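Local coordinates for protein beta-lactamase (Sphaerobacter thermophilus, PDB 4EWF) that probably hydrolyses beta-lactams to substituted beta-amino acids, as a member of the class A beta-lactamase family, at residues V62-D67 / R178-E183; D141-R146 / E159-P164; Q195-R200 / A251-I256; R199-Y204 / V224-F229. All coordinates share one frame; numbering follows the deposited sequence. Where two conformers were deposited one is given.

Contact 1 is a surface tie between helix 55-67 and the loop leading into helix 182-192, while contacts 2 and 4 are buried and contact 3 is partly buried. Contact 2 lies nested, along the chain, inside the loop that contact 1 closes, though the two do not touch. Contacts 3 and 4 adjoin, their centres about 5 Å apart, and share R199 and R200: one links the loop after helix 182-192 to helix 249-266, the other to strand 223-232. The chemistry changes with place. In contact 1 an arginine and an aspartate bond mainly to backbone groups, two asparagines stitch two backbones in contact 2, a salt bridge dominates contact 3, and contact 4 pairs a buried aspartate and a water with hydrocarbon packing.

Contact 1 (V62-D67 / R178-E183)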
loop_
_atom_site.group_PDB
_atom_site.type_symbol
_atom_site.label_atom_id
_atom_site.label_comp_id
_atom_site.label_asym_id
_atom_site.label_seq_id
_atom_site.Cartn_x
_atom_site.Cartn_y
_atom_site.Cartn_z
ATOM N N VAL A 62 8.105 -0.894 12.257
ATOM C CA VAL A 62 9.056 0.143 12.636
ATOM C C VAL A 62 8.495 1.077 13.715
ATOM O O VAL A 62 9.124 1.289 14.756
ATOM C CB VAL A 62 9.510 0.960 11.409
ATOM C CG1 VAL A 62 10.335 2.151 11.846
ATOM C CG2 VAL A 62 10.292 0.070 10.449
ATOM N N TYR A 63 7.305 1.628 13.490
ATOM C CA TYR A 63 6.739 2.544 14.481
ATOM C C TYR A 63 6.420 1.870 15.817
ATOM O O TYR A 63 6.503 2.511 16.869
ATOM C CB TYR A 63 5.525 3.312 13.933
ATOM C CG TYR A 63 5.933 4.431 12.996
ATOM C CD1 TYR A 63 6.041 5.743 13.457
ATOM C CD2 TYR A 63 6.253 4.175 11.670
ATOM C CE1 TYR A 63 6.430 6.773 12.614
ATOM C CE2 TYR A 63 6.648 5.196 10.817
ATOM C CZ TYR A 63 6.734 6.498 11.296
ATOM O OH TYR A 63 7.133 7.516 10.454
ATOM N N ARG A 64 6.071 0.585 15.787
ATOM C CA ARG A 64 5.846 -0.151 17.035
ATOM C C ARG A 64 7.148 -0.267 17.820
ATOM O O ARG A 64 7.151 -0.202 19.049
ATOM C CB ARG A 64 5.281 -1.548 16.768
ATOM C CG ARG A 64 3.852 -1.553 16.271
ATOM C CD ARG A 64 3.231 -2.921 16.447
ATOM N NE ARG A 64 1.868 -2.945 15.936
ATOM C CZ ARG A 64 1.142 -4.052 15.801
ATOM N NH1 ARG A 64 1.654 -5.233 16.134
ATOM N NH2 ARG A 64 -0.095 -3.981 15.322
ATOM N N ALA A 65 8.256 -0.433 17.097
ATOM C CA ALA A 65 9.577 -0.454 17.723
ATOM C C ALA A 65 9.874 0.896 18.372
ATOM O O ALA A 65 10.433 0.965 19.473
ATOM C CB ALA A 65 10.655 -0.797 16.681
ATOM N N VAL A 66 9.514 1.971 17.674
ATOM C CA VAL A 66 9.669 3.319 18.212
ATOM C C VAL A 66 8.780 3.501 19.444
ATOM O O VAL A 66 9.222 4.054 20.443
ATOM C CB VAL A 66 9.348 4.409 17.159
ATOM C CG1 VAL A 66 9.412 5.799 17.789
ATOM C CG2 VAL A 66 10.310 4.314 15.987
ATOM N N ASP A 67 7.539 3.013 19.380
ATOM C CA ASP A 67 6.642 3.084 20.543
ATOM C C ASP A 67 7.230 2.356 21.757
ATOM O O ASP A 67 7.135 2.837 22.883
ATOM C CB ASP A 67 5.256 2.499 20.230
ATOM C CG ASP A 67 4.466 3.340 19.237
ATOM O OD1 ASP A 67 4.811 4.525 19.041
ATOM O OD2 ASP A 67 3.489 2.809 18.660
ATOM N N ARG A 178 -5.444 1.770 15.816
ATOM C CA ARG A 178 -5.250 0.434 16.364
ATOM C C ARG A 178 -3.932 -0.216 15.942
ATOM O O ARG A 178 -3.486 -1.174 16.585
ATOM C CB ARG A 178 -6.409 -0.484 15.958
ATOM C CG ARG A 178 -7.647 -0.370 16.834
ATOM C CD ARG A 178 -8.657 -1.465 16.498
ATOM N NE ARG A 178 -9.126 -1.370 15.115
ATOM C CZ ARG A 178 -8.694 -2.132 14.111
ATOM N NH1 ARG A 178 -7.781 -3.075 14.325
ATOM N NH2 ARG A 178 -9.186 -1.954 12.890
ATOM N N ALA A 179 -3.319 0.289 14.870
ATOM C CA ALA A 179 -2.134 -0.359 14.300
ATOM C C ALA A 179 -0.899 -0.195 15.176
ATOM O O ALA A 179 -0.007 -1.044 15.166
ATOM C CB ALA A 179 -1.856 0.154 12.878
ATOM N N ALA A 180 -0.853 0.911 15.914
ATOM C CA ALA A 180 0.247 1.237 16.823
ATOM C C ALA A 180 -0.308 2.305 17.764
ATOM O O ALA A 180 -1.528 2.435 17.879
ATOM C CB ALA A 180 1.467 1.756 16.040
ATOM N N SER A 181 0.548 3.069 18.438
ATOM C CA SER A 181 0.036 4.175 19.251
ATOM C C SER A 181 -0.642 5.182 18.322
ATOM O O SER A 181 -0.382 5.181 17.116
ATOM C CB SER A 181 1.154 4.846 20.043
ATOM O OG SER A 181 1.916 5.704 19.217
ATOM N N GLN A 182 -1.521 6.020 18.865
ATOM C CA GLN A 182 -2.250 6.987 18.034
ATOM C C GLN A 182 -1.298 7.982 17.373
ATOM O O GLN A 182 -1.500 8.380 16.223
ATOM C CB GLN A 182 -3.319 7.728 18.846
ATOM C CG GLN A 182 -4.059 8.799 18.059
ATOM C CD GLN A 182 -4.761 8.229 16.838
ATOM O OE1 GLN A 182 -5.803 7.583 16.955
ATOM N NE2 GLN A 182 -4.187 8.457 15.656
ATOM N N GLU A 183 -0.263 8.395 18.101
ATOM C CA GLU A 183 0.746 9.289 17.538
ATOM C C GLU A 183 1.398 8.641 16.323
ATOM O O GLU A 183 1.586 9.278 15.285
ATOM C CB GLU A 183 1.827 9.639 18.572
ATOM C CG GLU A 183 2.965 10.474 17.998
ATOM C CD GLU A 183 4.126 10.665 18.966
ATOM O OE1 GLU A 183 5.296 10.610 18.516
ATOM O OE2 GLU A 183 3.871 10.881 20.169
#
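R64 and D67, one turn apart near the end of helix 55-67, take hold of the chain just ahead of helix 182-192. The guanidinium of R64 closes side-on on a single acceptor, A179 O, with NE at 2.8 Å and NH2 at 2.9 Å from that oxygen. The oxygen sits at the guanidinium edge, practically in its plane, and NE approaches nearly in line with the carbonyl (163° at the oxygen). An extended chain from CG to NE carries the group across, and NH1 turns to S136 instead.

D67 uses both carboxylate oxygens. S181 N donates to D67 OD2 at 3.0 Å in a nearly straight bond (167° at the hydrogen), coming in on the syn side but out of the carboxylate plane. S181 OG donates to D67 OD1 at 3.1 Å from above that plane, and S184 OG is a further partner of OD1. S181 is the N-cap of helix 182-192, its OG also accepting from S184 N.

Packing is slight and centres on the methyl of A180, which faces helix 55-67 between the two polar grips, 3.5 Å from D67 OD2 and 4.1 Å from R64 CG.

D67 thus acts in the second shell of the cap, orienting the serine that holds the first turn. Its negative charge beside a helix N-terminus should also suit the helix dipole.

Contact 2 (D141-R146 / E159-P164)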
loop_
_atom_site.group_PDB
_atom_site.type_symbol
_atom_site.label_atom_id
_atom_site.label_comp_id
_atom_site.label_asym_id
_atom_site.label_seq_id
_atom_site.Cartn_x
_atom_site.Cartn_y
_atom_site.Cartn_z
ATOM N N ASP A 141 -3.831 -14.135 5.540
ATOM C CA ASP A 141 -3.319 -14.689 4.278
ATOM C C ASP A 141 -2.181 -13.877 3.669
ATOM O O ASP A 141 -1.885 -14.004 2.482
ATOM C CB ASP A 141 -4.462 -14.782 3.266
ATOM C CG ASP A 141 -5.567 -15.702 3.739
ATOM O OD1 ASP A 141 -5.271 -16.896 3.976
ATOM O OD2 ASP A 141 -6.715 -15.224 3.891
ATOM N N SER A 142 -1.564 -13.024 4.479
ATOM C CA SER A 142 -0.498 -12.166 3.990
ATOM C C SER A 142 0.813 -12.435 4.734
ATOM O O SER A 142 0.803 -12.967 5.841
ATOM C CB SER A 142 -0.892 -10.700 4.159
ATOM O OG SER A 142 -2.076 -10.419 3.427
ATOM N N ASN A 143 1.938 -12.029 4.147
ATOM C CA ASN A 143 3.223 -12.294 4.794
ATOM C C ASN A 143 4.333 -11.442 4.190
ATOM O O ASN A 143 4.201 -10.927 3.070
ATOM C CB ASN A 143 3.587 -13.775 4.630
ATOM C CG ASN A 143 3.903 -14.136 3.169
ATOM O OD1 ASN A 143 3.018 -14.118 2.313
ATOM N ND2 ASN A 143 5.178 -14.433 2.880
ATOM N N LEU A 144 5.419 -11.299 4.942
ATOM C CA LEU A 144 6.679 -10.814 4.400
ATOM C C LEU A 144 7.726 -11.900 4.640
ATOM O O LEU A 144 8.052 -12.220 5.782
ATOM C CB LEU A 144 7.107 -9.513 5.090
ATOM C CG LEU A 144 8.503 -9.033 4.681
ATOM C CD1 LEU A 144 8.481 -8.627 3.224
ATOM C CD2 LEU A 144 8.956 -7.873 5.549
ATOM N N SER A 145 8.235 -12.490 3.565
ATOM C CA SER A 145 9.177 -13.592 3.684
ATOM C C SER A 145 10.376 -13.377 2.772
ATOM O O SER A 145 11.335 -14.132 2.816
ATOM C CB SER A 145 8.486 -14.925 3.356
ATOM O OG SER A 145 7.443 -15.195 4.295
ATOM N N ARG A 146 10.327 -12.319 1.962
ATOM C CA ARG A 146 11.328 -12.081 0.914
ATOM C C ARG A 146 11.705 -10.592 0.823
ATOM O O ARG A 146 10.821 -9.736 0.686
ATOM C CB ARG A 146 10.765 -12.584 -0.425
ATOM C CG ARG A 146 11.578 -12.293 -1.688
ATOM C CD ARG A 146 10.826 -12.840 -2.912
ATOM N NE ARG A 146 11.193 -12.206 -4.180
ATOM C CZ ARG A 146 12.058 -12.721 -5.043
ATOM N NH1 ARG A 146 12.655 -13.874 -4.773
ATOM N NH2 ARG A 146 12.328 -12.082 -6.175
ATOM N N GLU A 159 7.432 -16.178 -1.726
ATOM C CA GLU A 159 6.886 -14.936 -2.225
ATOM C C GLU A 159 6.162 -14.220 -1.093
ATOM O O GLU A 159 5.781 -14.849 -0.089
ATOM C CB GLU A 159 5.925 -15.225 -3.400
ATOM C CG GLU A 159 5.275 -13.988 -4.043
ATOM C CD GLU A 159 6.288 -13.002 -4.628
ATOM O OE1 GLU A 159 6.853 -12.193 -3.857
ATOM O OE2 GLU A 159 6.505 -13.031 -5.861
ATOM N N ASN A 160 6.003 -12.907 -1.247
ATOM C CA ASN A 160 5.203 -12.098 -0.339
ATOM C C ASN A 160 3.778 -12.004 -0.895
ATOM O O ASN A 160 3.553 -11.352 -1.917
ATOM C CB ASN A 160 5.780 -10.683 -0.213
ATOM C CG ASN A 160 7.215 -10.676 0.273
ATOM O OD1 ASN A 160 7.611 -11.509 1.082
ATOM N ND2 ASN A 160 8.009 -9.747 -0.241
ATOM N N TRP A 161 2.832 -12.650 -0.220
ATOM C CA TRP A 161 1.444 -12.741 -0.683
ATOM C C TRP A 161 0.570 -11.718 0.030
ATOM O O TRP A 161 0.843 -11.340 1.161
ATOM C CB TRP A 161 0.886 -14.166 -0.456
ATOM C CG TRP A 161 1.665 -15.208 -1.216
ATOM C CD1 TRP A 161 2.520 -16.148 -0.694
ATOM C CD2 TRP A 161 1.702 -15.379 -2.642
ATOM N NE1 TRP A 161 3.074 -16.897 -1.709
ATOM C CE2 TRP A 161 2.591 -16.446 -2.914
ATOM C CE3 TRP A 161 1.070 -14.731 -3.716
ATOM C CZ2 TRP A 161 2.858 -16.895 -4.220
ATOM C CZ3 TRP A 161 1.335 -15.166 -5.016
ATOM C CH2 TRP A 161 2.222 -16.248 -5.255
ATOM N N ALA A 162 -0.480 -11.264 -0.649
ATOM C CA ALA A 162 -1.453 -10.359 -0.063
ATOM C C ALA A 162 -2.858 -10.775 -0.475
ATOM O O ALA A 162 -3.037 -11.446 -1.494
ATOM C CB ALA A 162 -1.198 -8.948 -0.556
ATOM N N THR A 163 -3.857 -10.343 0.291
ATOM C CA THR A 163 -5.223 -10.346 -0.222
ATOM C C THR A 163 -5.777 -8.949 -0.057
ATOM O O THR A 163 -5.362 -8.223 0.833
ATOM C CB THR A 163 -6.168 -11.345 0.506
ATOM O OG1 THR A 163 -6.399 -10.893 1.840
ATOM C CG2 THR A 163 -5.564 -12.734 0.543
ATOM N N PRO A 164 -6.721 -8.560 -0.927
ATOM C CA PRO A 164 -7.347 -7.242 -0.762
ATOM C C PRO A 164 -7.995 -7.122 0.633
ATOM O O PRO A 164 -7.825 -6.088 1.287
ATOM C CB PRO A 164 -8.409 -7.210 -1.883
ATOM C CG PRO A 164 -7.924 -8.225 -2.914
ATOM C CD PRO A 164 -7.261 -9.313 -2.079
HETATM O O HOH W 1 -7.746 -12.762 3.236
HETATM O O HOH W 2 2.064 -9.223 2.281
#
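S142 and A162 bring their CA atoms to 4.5 Å where the two segments run roughly antiparallel, 149° apart. One direct backbone bond joins them, N143 N to W161 O at 3.3 Å; water 2 adds a bridge by donating to both N143 O and W161 O.

Two asparagine side chains make the other direct hydrogen bonds. CG of N143 lies between its own N and carbonyl carbon (chi1 68°); from the amide, OD1 accepts from W161 N at 2.9 Å and ND2 donates to E159 O at 3.1 Å. From the other segment, N160 OD1 accepts from S145 N at 2.7 Å and from R146 N at 3.0 Å, while ND2 returns a nearly straight bond to R146 O, 3.0 Å away and in the amide plane. D141 CB touches T163 CG2, and water 1 joins D141 OD2 to T163 OG1, which as an N-cap also accepts from D166 N.

The segments form the neck of the loop 147-158, a position consistent with the omega loop of class A enzymes. Uncharged amides tie this buried neck; R146 NE and E159 OE1, 4.4 Å apart, form no salt bridge, R146 turning to E157 and R151 O, E159 to R49.

Contact 3 (Q195-R200 / A251-I256); sequences QQNPRR and AGEQAI
E253 OE2 is gripped by three N-H groups from the loop 195-200: N197 ND2 at 2.9 Å, R200 NE at 2.8 Å and R200 NH2 at 3.0 Å. The loop makes an Asx turn at N197, and the carboxylate comes from helix 249-266, which packs against the five-stranded sheet. R200 makes a side-on salt bridge, with OE2 in the guanidinium plane and NE meeting its anti lone pair; the guanidinium and carboxylate planes stand 70° apart. N197 meets E253 tip to tip, its ND2 pointing almost straight down the C-O bond of OE2. R200 NH2 has a second partner in S219 OG, and a bound sulfate, probably from the crystallisation liquor, lies about 4 Å from the R200 side chain.

In the Asx turn, N197 OD1 accepts from R199 N and R199 NH1, which arrive from opposite faces of the amide plane. Both polar atoms of the N197 amide are thereby engaged, which fixes its rotation. R199 runs alongside E253; their opposite charges are near, but R199 NE is 4.6 Å from OE1, which lies well out of the guanidinium plane. One turn along the helix, I256, which also touches V224, sets its CG2 3.8 Å from R200 CB.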
loop_
_atom_site.group_PDB
_atom_site.type_symbol
_atom_site.label_atom_id
_atom_site.label_comp_id
_atom_site.label_asym_id
_atom_site.label_seq_id
_atom_site.Cartn_x
_atom_site.Cartn_y
_atom_site.Cartn_z
ATOM N N GLN A 195 2.963 9.629 -0.812
ATOM C CA GLN A 195 2.955 8.810 -2.033
ATOM C C GLN A 195 3.192 9.672 -3.281
ATOM O O GLN A 195 2.480 10.647 -3.509
ATOM C CB GLN A 195 1.605 8.084 -2.143
ATOM C CG GLN A 195 1.388 7.290 -3.426
ATOM C CD GLN A 195 2.519 6.328 -3.711
ATOM O OE1 GLN A 195 3.207 6.464 -4.710
ATOM N NE2 GLN A 195 2.708 5.345 -2.836
ATOM N N GLN A 196 4.189 9.326 -4.089
ATOM C CA GLN A 196 4.530 10.185 -5.224
ATOM C C GLN A 196 3.850 9.825 -6.548
ATOM O O GLN A 196 3.922 10.597 -7.504
ATOM C CB GLN A 196 6.048 10.274 -5.411
ATOM C CG GLN A 196 6.724 10.960 -4.239
ATOM C CD GLN A 196 8.095 11.504 -4.589
ATOM O OE1 GLN A 196 8.601 11.296 -5.700
ATOM N NE2 GLN A 196 8.701 12.219 -3.643
ATOM N N ASN A 197 3.211 8.658 -6.612
ATOM C CA ASN A 197 2.510 8.251 -7.829
ATOM C C ASN A 197 0.997 8.457 -7.702
ATOM O O ASN A 197 0.318 7.645 -7.068
ATOM C CB ASN A 197 2.805 6.782 -8.131
ATOM C CG ASN A 197 2.121 6.305 -9.407
ATOM O OD1 ASN A 197 1.515 7.095 -10.116
ATOM N ND2 ASN A 197 2.231 5.013 -9.700
ATOM N N PRO A 198 0.467 9.535 -8.302
ATOM C CA PRO A 198 -0.962 9.863 -8.194
ATOM C C PRO A 198 -1.855 9.192 -9.241
ATOM O O PRO A 198 -3.013 9.597 -9.376
ATOM C CB PRO A 198 -0.974 11.367 -8.465
ATOM C CG PRO A 198 0.098 11.540 -9.489
ATOM C CD PRO A 198 1.198 10.559 -9.076
ATOM N N ARG A 199 -1.350 8.194 -9.958
ATOM C CA ARG A 199 -2.046 7.690 -11.140
ATOM C C ARG A 199 -3.015 6.550 -10.826
ATOM O O ARG A 199 -3.740 6.084 -11.711
ATOM C CB ARG A 199 -1.029 7.212 -12.184
ATOM C CG ARG A 199 -0.128 8.320 -12.728
ATOM C CD ARG A 199 0.966 7.738 -13.603
ATOM N NE ARG A 199 1.950 8.744 -14.024
ATOM C CZ ARG A 199 2.937 9.177 -13.245
ATOM N NH1 ARG A 199 3.050 8.711 -12.003
ATOM N NH2 ARG A 199 3.802 10.078 -13.697
ATOM N N ARG A 200 -3.021 6.084 -9.582
ATOM C CA ARG A 200 -3.883 4.945 -9.244
ATOM C C ARG A 200 -5.021 5.395 -8.318
ATOM O O ARG A 200 -5.951 6.072 -8.763
ATOM C CB ARG A 200 -3.052 3.779 -8.688
ATOM C CG ARG A 200 -1.875 3.429 -9.628
ATOM C CD ARG A 200 -0.984 2.290 -9.147
ATOM N NE ARG A 200 0.247 2.245 -9.941
ATOM C CZ ARG A 200 1.222 1.351 -9.787
ATOM N NH1 ARG A 200 1.126 0.392 -8.868
ATOM N NH2 ARG A 200 2.301 1.421 -10.564
ATOM N N ALA A 251 -2.585 -0.049 -18.384
ATOM C CA ALA A 251 -3.898 -0.645 -18.167
ATOM C C ALA A 251 -4.146 -0.886 -16.675
ATOM O O ALA A 251 -5.259 -0.699 -16.171
ATOM C CB ALA A 251 -4.038 -1.943 -18.956
ATOM N N GLY A 252 -3.110 -1.316 -15.970
ATOM C CA GLY A 252 -3.222 -1.541 -14.541
ATOM C C GLY A 252 -3.543 -0.255 -13.782
ATOM O O GLY A 252 -4.456 -0.215 -12.961
ATOM N N GLU A 253 -2.794 0.802 -14.067
ATOM C CA GLU A 253 -3.023 2.077 -13.401
ATOM C C GLU A 253 -4.409 2.632 -13.729
ATOM O O GLU A 253 -5.123 3.075 -12.832
ATOM C CB GLU A 253 -1.908 3.079 -13.714
ATOM C CG GLU A 253 -0.530 2.538 -13.243
ATOM C CD GLU A 253 0.563 3.596 -13.195
ATOM O OE1 GLU A 253 0.754 4.322 -14.209
ATOM O OE2 GLU A 253 1.231 3.693 -12.135
ATOM N N GLN A 254 -4.802 2.570 -14.995
ATOM C CA GLN A 254 -6.123 3.061 -15.393
ATOM C C GLN A 254 -7.261 2.309 -14.676
ATOM O O GLN A 254 -8.258 2.909 -14.259
ATOM C CB GLN A 254 -6.285 2.964 -16.914
ATOM C CG GLN A 254 -7.645 3.409 -17.425
ATOM C CD GLN A 254 -7.524 4.497 -18.471
ATOM O OE1 GLN A 254 -7.551 5.690 -18.152
ATOM N NE2 GLN A 254 -7.366 4.091 -19.732
ATOM N N ALA A 255 -7.113 0.994 -14.543
ATOM C CA ALA A 255 -8.124 0.180 -13.883
ATOM C C ALA A 255 -8.312 0.595 -12.428
ATOM O O ALA A 255 -9.431 0.755 -11.969
ATOM C CB ALA A 255 -7.754 -1.304 -13.964
ATOM N N ILE A 256 -7.213 0.750 -11.698
ATOM C CA ILE A 256 -7.314 1.156 -10.307
ATOM C C ILE A 256 -7.948 2.545 -10.188
ATOM O O ILE A 256 -8.818 2.753 -9.354
ATOM C CB ILE A 256 -5.950 1.111 -9.582
ATOM C CG1 ILE A 256 -5.409 -0.328 -9.611
ATOM C CG2 ILE A 256 -6.117 1.584 -8.138
ATOM C CD1 ILE A 256 -3.967 -0.504 -9.116
#

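Contact 4 (R199-Y204 / V224-F229); sequences RRIGRY and VNDVGF
I201 and D226 form the tight part, where the loop between helix 182-192 and strand 212-220 is laid, by the turn that starts at R200, on strand 223-232 of the five-stranded antiparallel sheet. I201 CD1 lies over the strand backbone, 3.3 Å from G228 N and 3.7 Å from V227 C; G228 has no side chain to occupy that place. CG1 sits anti to the carbonyl carbon (chi1 -75°), 3.4 Å from D226 OD2. That same oxygen takes a hydrogen bond from I201 N at 2.9 Å, through its anti lone pair, and is only 3.2 Å from R200 CB. The other oxygen, OD1, is held by S215 OG of strand 212-220.

Further along the strand, R200 NH1 donates to N225 O at 2.9 Å, an oxygen in the guanidinium plane, while NH2 goes to S219 OG of strand 212-220 and V224 CG1 covers one face of the group, toward its rim.

The looser side is the far end of the type I turn, closed by R203 N to R200 O. Water 3 bridges the turn to D226: it accepts from R200 N and G202 N, and donates to D226 OD2 at 3.0 Å. R203 beyond is exposed and makes no contact with the strand.

The buried D226 carboxylate is therefore well supplied with donors: an amide, a hydroxyl and a water. This could let it keep its negative charge, with the R200 guanidinium perhaps helping at a distance.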
loop_
_atom_site.group_PDB
_atom_site.type_symbol
_atom_site.label_atom_id
_atom_site.label_comp_id
_atom_site.label_asym_id
_atom_site.label_seq_id
_atom_site.Cartn_x
_atom_site.Cartn_y
_atom_site.Cartn_z
ATOM N N ARG A 199 -1.350 8.194 -9.958
ATOM C CA ARG A 199 -2.046 7.690 -11.140
ATOM C C ARG A 199 -3.015 6.550 -10.826
ATOM O O ARG A 199 -3.740 6.084 -11.711
ATOM C CB ARG A 199 -1.029 7.212 -12.184
ATOM C CG ARG A 199 -0.128 8.320 -12.728
ATOM C CD ARG A 199 0.966 7.738 -13.603
ATOM N NE ARG A 199 1.950 8.744 -14.024
ATOM C CZ ARG A 199 2.937 9.177 -13.245
ATOM N NH1 ARG A 199 3.050 8.711 -12.003
ATOM N NH2 ARG A 199 3.802 10.078 -13.697
ATOM N N ARG A 200 -3.021 6.084 -9.582
ATOM C CA ARG A 200 -3.883 4.945 -9.244
ATOM C C ARG A 200 -5.021 5.395 -8.318
ATOM O O ARG A 200 -5.951 6.072 -8.763
ATOM C CB ARG A 200 -3.052 3.779 -8.688
ATOM C CG ARG A 200 -1.875 3.429 -9.628
ATOM C CD ARG A 200 -0.984 2.290 -9.147
ATOM N NE ARG A 200 0.247 2.245 -9.941
ATOM C CZ ARG A 200 1.222 1.351 -9.787
ATOM N NH1 ARG A 200 1.126 0.392 -8.868
ATOM N NH2 ARG A 200 2.301 1.421 -10.564
ATOM N N ILE A 201 -4.950 5.054 -7.034
ATOM C CA ILE A 201 -5.969 5.532 -6.099
ATOM C C ILE A 201 -6.063 7.056 -6.190
ATOM O O ILE A 201 -7.156 7.642 -6.149
ATOM C CB ILE A 201 -5.660 5.098 -4.650
ATOM C CG1 ILE A 201 -5.966 3.610 -4.480
ATOM C CG2 ILE A 201 -6.453 5.943 -3.654
ATOM C CD1 ILE A 201 -5.428 3.005 -3.194
ATOM N N GLY A 202 -4.919 7.708 -6.349
ATOM C CA GLY A 202 -4.916 9.160 -6.300
ATOM C C GLY A 202 -5.504 9.874 -7.509
ATOM O O GLY A 202 -5.714 11.089 -7.487
ATOM N N ARG A 203 -5.772 9.140 -8.579
ATOM C CA ARG A 203 -6.043 9.806 -9.841
ATOM C C ARG A 203 -7.268 10.719 -9.840
ATOM O O ARG A 203 -7.227 11.862 -10.320
ATOM C CB ARG A 203 -6.142 8.802 -10.979
ATOM C CG ARG A 203 -6.320 9.516 -12.302
ATOM C CD ARG A 203 -6.170 8.567 -13.455
ATOM N NE ARG A 203 -6.765 9.129 -14.661
ATOM C CZ ARG A 203 -6.761 8.515 -15.837
ATOM N NH1 ARG A 203 -7.337 9.097 -16.888
ATOM N NH2 ARG A 203 -6.181 7.316 -15.955
ATOM N N TYR A 204 -8.365 10.235 -9.287
ATOM C CA TYR A 204 -9.584 11.024 -9.322
ATOM C C TYR A 204 -9.950 11.586 -7.948
ATOM O O TYR A 204 -11.124 11.826 -7.652
ATOM C CB TYR A 204 -10.719 10.187 -9.921
ATOM C CG TYR A 204 -10.475 9.810 -11.370
ATOM C CD1 TYR A 204 -10.624 10.744 -12.381
ATOM C CD2 TYR A 204 -10.091 8.522 -11.721
ATOM C CE1 TYR A 204 -10.394 10.409 -13.704
ATOM C CE2 TYR A 204 -9.866 8.183 -13.035
ATOM C CZ TYR A 204 -10.021 9.126 -14.018
ATOM O OH TYR A 204 -9.799 8.782 -15.326
ATOM N N VAL A 224 0.052 -4.807 -10.826
ATOM C CA VAL A 224 -0.184 -3.395 -10.499
ATOM C C VAL A 224 -1.176 -3.279 -9.331
ATOM O O VAL A 224 -2.349 -3.664 -9.459
ATOM C CB VAL A 224 -0.670 -2.601 -11.740
ATOM C CG1 VAL A 224 -0.866 -1.094 -11.408
ATOM C CG2 VAL A 224 0.316 -2.776 -12.907
ATOM N N ASN A 225 -0.691 -2.794 -8.185
ATOM C CA ASN A 225 -1.508 -2.707 -6.970
ATOM C C ASN A 225 -1.479 -1.289 -6.406
ATOM O O ASN A 225 -0.541 -0.527 -6.669
ATOM C CB ASN A 225 -0.989 -3.658 -5.858
ATOM C CG ASN A 225 -0.681 -5.060 -6.349
ATOM O OD1 ASN A 225 -1.364 -5.599 -7.220
ATOM N ND2 ASN A 225 0.342 -5.684 -5.750
ATOM N N ASP A 226 -2.488 -0.950 -5.604
ATOM C CA ASP A 226 -2.469 0.273 -4.791
ATOM C C ASP A 226 -3.372 0.072 -3.570
ATOM O O ASP A 226 -4.480 -0.453 -3.683
ATOM C CB ASP A 226 -2.890 1.499 -5.613
ATOM C CG ASP A 226 -2.343 2.819 -5.045
ATOM O OD1 ASP A 226 -1.496 2.787 -4.120
ATOM O OD2 ASP A 226 -2.767 3.893 -5.527
ATOM N N VAL A 227 -2.883 0.452 -2.399
ATOM C CA VAL A 227 -3.619 0.242 -1.159
ATOM C C VAL A 227 -3.610 1.535 -0.379
ATOM O O VAL A 227 -2.544 2.068 -0.089
ATOM C CB VAL A 227 -2.950 -0.850 -0.284
ATOM C CG1 VAL A 227 -3.588 -0.870 1.123
ATOM C CG2 VAL A 227 -3.031 -2.218 -0.962
ATOM N N GLY A 228 -4.779 2.072 -0.049
ATOM C CA GLY A 228 -4.777 3.331 0.678
ATOM C C GLY A 228 -6.129 3.852 1.110
ATOM O O GLY A 228 -7.080 3.086 1.274
ATOM N N PHE A 229 -6.214 5.168 1.296
ATOM C CA PHE A 229 -7.431 5.767 1.789
ATOM C C PHE A 229 -7.664 7.114 1.127
ATOM O O PHE A 229 -6.733 7.774 0.669
ATOM C CB PHE A 229 -7.337 5.973 3.302
ATOM C CG PHE A 229 -6.318 6.994 3.694
ATOM C CD1 PHE A 229 -6.687 8.317 3.906
ATOM C CD2 PHE A 229 -4.977 6.644 3.819
ATOM C CE1 PHE A 229 -5.743 9.272 4.261
ATOM C CE2 PHE A 229 -4.025 7.598 4.178
ATOM C CZ PHE A 229 -4.404 8.909 4.384
HETATM O O HOH W 3 -2.153 6.559 -6.856
#